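Local coordinates for GAF domain/HD domain protein (Geobacter sulfurreducens, PDB 3EEA), which is of unknown function; this GAF domain is one part of a longer GAF/HD protein that may have phosphatase activity, at residues 14-25 with 146-157. Sequence-based numbering, arbitrary orientation.
Sequences VDEVIKDLSRLL and LVSHAALVVSHM
Val17 fits as a knob into a hole formed by Ala150, Val153, Val154 and Met157. Its two methyls divide the work. CG2 meets the end of Met157 tip to tip, with Met157 CE 3.5 Å from Val17 CG2. CG1 lies anti to the backbone N (chi1 175°), which turns it to the Val154 side of the hole, where it packs on CG2 of Val154. Val154 turns its other methyl to Val14. These two valines cross at about a right angle, and Val14 CG1 is 3.8 Å from Val154 CG1. The same Val14 methyl touches CB of Met157, whose side chain runs past it in the opposite direction.

Farther along, Leu21 straddles the facing turn. Its CD2 lies 3.6 Å from Ala150 CB, and the small alanine probably lets the leucine come this close. Its CD1 rests against Leu146, 3.8 Å from Leu146 O and also near CB of Leu146. An alanine in place of Leu21 would probably open a gap beside the Ala150 methyl and take apolar cover off CB and the carbonyl of Leu146. Leu146 CD1 is 3.8 Å from Leu24 CD2, where the two leucines cross at about a right angle. Leu25 instead slides past Leu146 in the opposite direction, its CD2 4.0 Å from Leu146 CD1.

No hydrogen bond joins the segments, so side-chain packing carries the contact. Ile18 touches Val154 and, with Leu25, packs on strand 33-39. Val147 lies near Leu21 and Leu25 and packs on strand 107-116. Leu146 also touches His149 of the second subunit. The axes of segments 14-25 and 146-157 run nearly antiparallel, at 174°, and come within 10.0 Å. The contact thus pairs helices 14-28 and 137-158 against the antiparallel sheet of the GAF fold.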
loop_
_atom_site.group_PDB
_atom_site.type_symbol
_atom_site.label_atom_id
_atom_site.label_comp_id
_atom_site.label_asym_id
_atom_site.label_seq_id
_atom_site.Cartn_x
_atom_site.Cartn_y
_atom_site.Cartn_z
ATOM N N VAL A 14 14.034 1.920 7.838
ATOM C CA VAL A 14 13.713 0.987 6.760
ATOM C C VAL A 14 12.989 -0.276 7.263
ATOM O O VAL A 14 12.146 -0.831 6.556
ATOM C CB VAL A 14 14.994 0.616 5.944
ATOM C CG1 VAL A 14 15.441 1.775 5.039
ATOM C CG2 VAL A 14 16.124 0.226 6.859
ATOM N N ASP A 15 13.315 -0.749 8.464
ATOM C CA ASP A 15 12.679 -1.972 8.967
ATOM C C ASP A 15 11.197 -1.765 9.258
ATOM O O ASP A 15 10.410 -2.669 9.038
ATOM C CB ASP A 15 13.431 -2.592 10.164
ATOM C CG ASP A 15 12.898 -3.976 10.538
ATOM O OD1 ASP A 15 12.704 -4.853 9.648
ATOM O OD2 ASP A 15 12.605 -4.183 11.730
ATOM N N GLU A 16 10.781 -0.592 9.726
ATOM C CA GLU A 16 9.338 -0.370 9.927
ATOM C C GLU A 16 8.600 -0.339 8.566
ATOM O O GLU A 16 7.473 -0.760 8.512
ATOM C CB GLU A 16 8.992 0.914 10.662
ATOM C CG GLU A 16 9.375 0.945 12.116
ATOM C CD GLU A 16 8.448 0.136 13.001
ATOM O OE1 GLU A 16 7.229 -0.014 12.697
ATOM O OE2 GLU A 16 8.949 -0.299 14.042
ATOM N N VAL A 17 9.231 0.206 7.534
ATOM C CA VAL A 17 8.675 0.207 6.171
ATOM C C VAL A 17 8.466 -1.266 5.709
ATOM O O VAL A 17 7.393 -1.629 5.194
ATOM C CB VAL A 17 9.547 1.006 5.191
ATOM C CG1 VAL A 17 9.014 0.909 3.735
ATOM C CG2 VAL A 17 9.612 2.542 5.608
ATOM N N ILE A 18 9.474 -2.109 5.927
ATOM C CA ILE A 18 9.397 -3.534 5.504
ATOM C C ILE A 18 8.370 -4.345 6.316
ATOM O O ILE A 18 7.655 -5.176 5.770
ATOM C CB ILE A 18 10.814 -4.216 5.525
ATOM C CG1 ILE A 18 11.706 -3.570 4.467
ATOM C CG2 ILE A 18 10.654 -5.737 5.340
ATOM C CD1 ILE A 18 11.099 -3.402 3.141
ATOM N N LYS A 19 8.280 -4.097 7.601
ATOM C CA LYS A 19 7.220 -4.658 8.461
ATOM C C LYS A 19 5.829 -4.259 7.954
ATOM O O LYS A 19 4.935 -5.090 7.835
ATOM C CB LYS A 19 7.343 -4.165 9.912
ATOM C CG LYS A 19 8.397 -4.834 10.748
ATOM C CD LYS A 19 8.320 -4.399 12.217
ATOM C CE LYS A 19 7.112 -5.032 12.940
ATOM N NZ LYS A 19 7.461 -5.425 14.342
ATOM N N ASP A 20 5.640 -2.973 7.690
ATOM C CA ASP A 20 4.329 -2.510 7.256
ATOM C C ASP A 20 3.998 -3.125 5.878
ATOM O O ASP A 20 2.849 -3.564 5.662
ATOM C CB ASP A 20 4.261 -0.991 7.170
ATOM C CG ASP A 20 4.247 -0.309 8.524
ATOM O OD1 ASP A 20 3.953 -0.968 9.564
ATOM O OD2 ASP A 20 4.554 0.929 8.537
ATOM N N LEU A 21 4.977 -3.132 4.969
ATOM C CA LEU A 21 4.802 -3.769 3.621
ATOM C C LEU A 21 4.380 -5.228 3.772
ATOM O O LEU A 21 3.398 -5.666 3.144
ATOM C CB LEU A 21 6.050 -3.684 2.793
ATOM C CG LEU A 21 6.034 -4.502 1.486
ATOM C CD1 LEU A 21 4.964 -3.939 0.513
ATOM C CD2 LEU A 21 7.386 -4.527 0.799
ATOM N N SER A 22 5.116 -5.993 4.581
ATOM C CA SER A 22 4.818 -7.418 4.783
ATOM C C SER A 22 3.434 -7.664 5.342
ATOM O O SER A 22 2.670 -8.524 4.827
ATOM C CB SER A 22 5.914 -8.088 5.629
ATOM O OG SER A 22 7.187 -7.885 4.992
ATOM N N ARG A 23 3.041 -6.868 6.326
ATOM C CA ARG A 23 1.705 -7.013 6.906
ATOM C C ARG A 23 0.604 -6.764 5.848
ATOM O O ARG A 23 -0.408 -7.529 5.745
ATOM C CB ARG A 23 1.587 -6.023 8.062
ATOM C CG ARG A 23 0.261 -5.843 8.623
ATOM C CD ARG A 23 0.408 -4.903 9.801
ATOM N NE ARG A 23 -0.759 -4.059 9.916
ATOM C CZ ARG A 23 -1.889 -4.459 10.464
ATOM N NH1 ARG A 23 -1.971 -5.693 10.964
ATOM N NH2 ARG A 23 -2.931 -3.624 10.532
ATOM N N LEU A 24 0.756 -5.677 5.102
ATOM C CA LEU A 24 -0.246 -5.310 4.096
ATOM C C LEU A 24 -0.350 -6.365 2.992
ATOM O O LEU A 24 -1.467 -6.736 2.605
ATOM C CB LEU A 24 0.062 -3.955 3.486
ATOM C CG LEU A 24 -1.010 -3.367 2.590
ATOM C CD1 LEU A 24 -2.335 -3.282 3.348
ATOM C CD2 LEU A 24 -0.543 -2.022 2.047
ATOM N N LEU A 25 0.793 -6.849 2.494
ATOM C CA LEU A 25 0.787 -7.917 1.486
ATOM C C LEU A 25 0.040 -9.135 2.030
ATOM O O LEU A 25 -0.807 -9.682 1.299
ATOM C CB LEU A 25 2.167 -8.337 1.048
ATOM C CG LEU A 25 2.899 -7.271 0.251
ATOM C CD1 LEU A 25 4.387 -7.699 0.190
ATOM C CD2 LEU A 25 2.242 -7.067 -1.139
ATOM N N LEU A 146 2.767 -2.589 -4.710
ATOM C CA LEU A 146 3.042 -2.291 -3.281
ATOM C C LEU A 146 4.559 -2.379 -2.991
ATOM O O LEU A 146 5.138 -1.514 -2.359
ATOM C CB LEU A 146 2.258 -3.220 -2.380
ATOM C CG LEU A 146 0.761 -2.908 -2.326
ATOM C CD1 LEU A 146 0.059 -3.766 -1.275
ATOM C CD2 LEU A 146 0.474 -1.461 -2.066
ATOM N N VAL A 147 5.221 -3.364 -3.576
ATOM C CA VAL A 147 6.652 -3.527 -3.436
ATOM C C VAL A 147 7.362 -2.357 -4.085
ATOM O O VAL A 147 8.342 -1.871 -3.569
ATOM C CB VAL A 147 7.148 -4.881 -4.010
ATOM C CG1 VAL A 147 8.716 -4.985 -4.100
ATOM C CG2 VAL A 147 6.547 -6.019 -3.201
ATOM N N SER A 148 6.864 -1.872 -5.221
ATOM C CA SER A 148 7.496 -0.757 -5.878
ATOM C C SER A 148 7.365 0.497 -5.078
ATOM O O SER A 148 8.290 1.306 -5.049
ATOM C CB SER A 148 6.971 -0.546 -7.279
ATOM O OG SER A 148 7.313 -1.693 -8.022
ATOM N N HIS A 149 6.209 0.683 -4.406
ATOM C CA HIS A 149 6.069 1.786 -3.500
ATOM C C HIS A 149 7.072 1.758 -2.340
ATOM O O HIS A 149 7.685 2.796 -1.997
ATOM C CB HIS A 149 4.655 1.848 -2.937
ATOM C CG HIS A 149 3.598 1.980 -3.965
ATOM N ND1 HIS A 149 2.275 1.695 -3.695
ATOM C CD2 HIS A 149 3.663 2.299 -5.278
ATOM C CE1 HIS A 149 1.574 1.836 -4.804
ATOM N NE2 HIS A 149 2.381 2.212 -5.773
ATOM N N ALA A 150 7.197 0.581 -1.698
ATOM C CA ALA A 150 8.099 0.391 -0.584
ATOM C C ALA A 150 9.523 0.585 -1.021
ATOM O O ALA A 150 10.327 1.225 -0.284
ATOM C CB ALA A 150 7.907 -1.050 0.091
ATOM N N ALA A 151 9.886 0.094 -2.218
ATOM C CA ALA A 151 11.227 0.244 -2.724
ATOM C C ALA A 151 11.620 1.711 -2.874
ATOM O O ALA A 151 12.746 2.094 -2.523
ATOM C CB ALA A 151 11.416 -0.512 -4.099
ATOM N N LEU A 152 10.712 2.544 -3.370
ATOM C CA LEU A 152 11.004 3.953 -3.577
ATOM C C LEU A 152 11.265 4.676 -2.235
ATOM O O LEU A 152 12.241 5.471 -2.060
ATOM C CB LEU A 152 9.815 4.579 -4.289
ATOM C CG LEU A 152 9.805 6.055 -4.531
ATOM C CD1 LEU A 152 11.064 6.448 -5.318
ATOM C CD2 LEU A 152 8.477 6.300 -5.394
ATOM N N VAL A 153 10.418 4.357 -1.276
ATOM C CA VAL A 153 10.548 4.887 0.081
ATOM C C VAL A 153 11.888 4.477 0.696
ATOM O O VAL A 153 12.612 5.339 1.255
ATOM C CB VAL A 153 9.392 4.441 1.008
ATOM C CG1 VAL A 153 9.664 4.928 2.476
ATOM C CG2 VAL A 153 8.022 5.062 0.547
ATOM N N VAL A 154 12.184 3.187 0.640
ATOM C CA VAL A 154 13.431 2.612 1.223
ATOM C C VAL A 154 14.635 3.245 0.559
ATOM O O VAL A 154 15.589 3.652 1.234
ATOM C CB VAL A 154 13.486 1.063 1.135
ATOM C CG1 VAL A 154 14.927 0.540 1.534
ATOM C CG2 VAL A 154 12.427 0.462 2.103
ATOM N N SER A 155 14.558 3.442 -0.754
ATOM C CA SER A 155 15.684 4.032 -1.469
ATOM C C SER A 155 15.925 5.469 -0.998
ATOM O O SER A 155 17.072 5.826 -0.698
ATOM C CB SER A 155 15.521 3.926 -2.965
ATOM O OG SER A 155 14.710 4.962 -3.444
ATOM N N HIS A 156 14.865 6.272 -0.829
ATOM C CA HIS A 156 15.005 7.621 -0.229
ATOM C C HIS A 156 15.686 7.554 1.147
ATOM O O HIS A 156 16.576 8.389 1.461
ATOM C CB HIS A 156 13.678 8.381 -0.089
ATOM C CG HIS A 156 13.045 8.782 -1.376
ATOM N ND1 HIS A 156 11.695 9.042 -1.488
ATOM C CD2 HIS A 156 13.562 8.930 -2.621
ATOM C CE1 HIS A 156 11.411 9.349 -2.744
ATOM N NE2 HIS A 156 12.527 9.285 -3.453
ATOM N N MET A 157 15.281 6.594 1.974
ATOM C CA MET A 157 15.857 6.426 3.323
ATOM C C MET A 157 17.347 5.963 3.319
ATOM O O MET A 157 18.141 6.415 4.148
ATOM C CB MET A 157 15.045 5.415 4.110
ATOM C CG MET A 157 13.607 5.819 4.392
ATOM S SD MET A 157 12.616 4.658 5.420
ATOM C CE MET A 157 11.166 5.677 5.810
#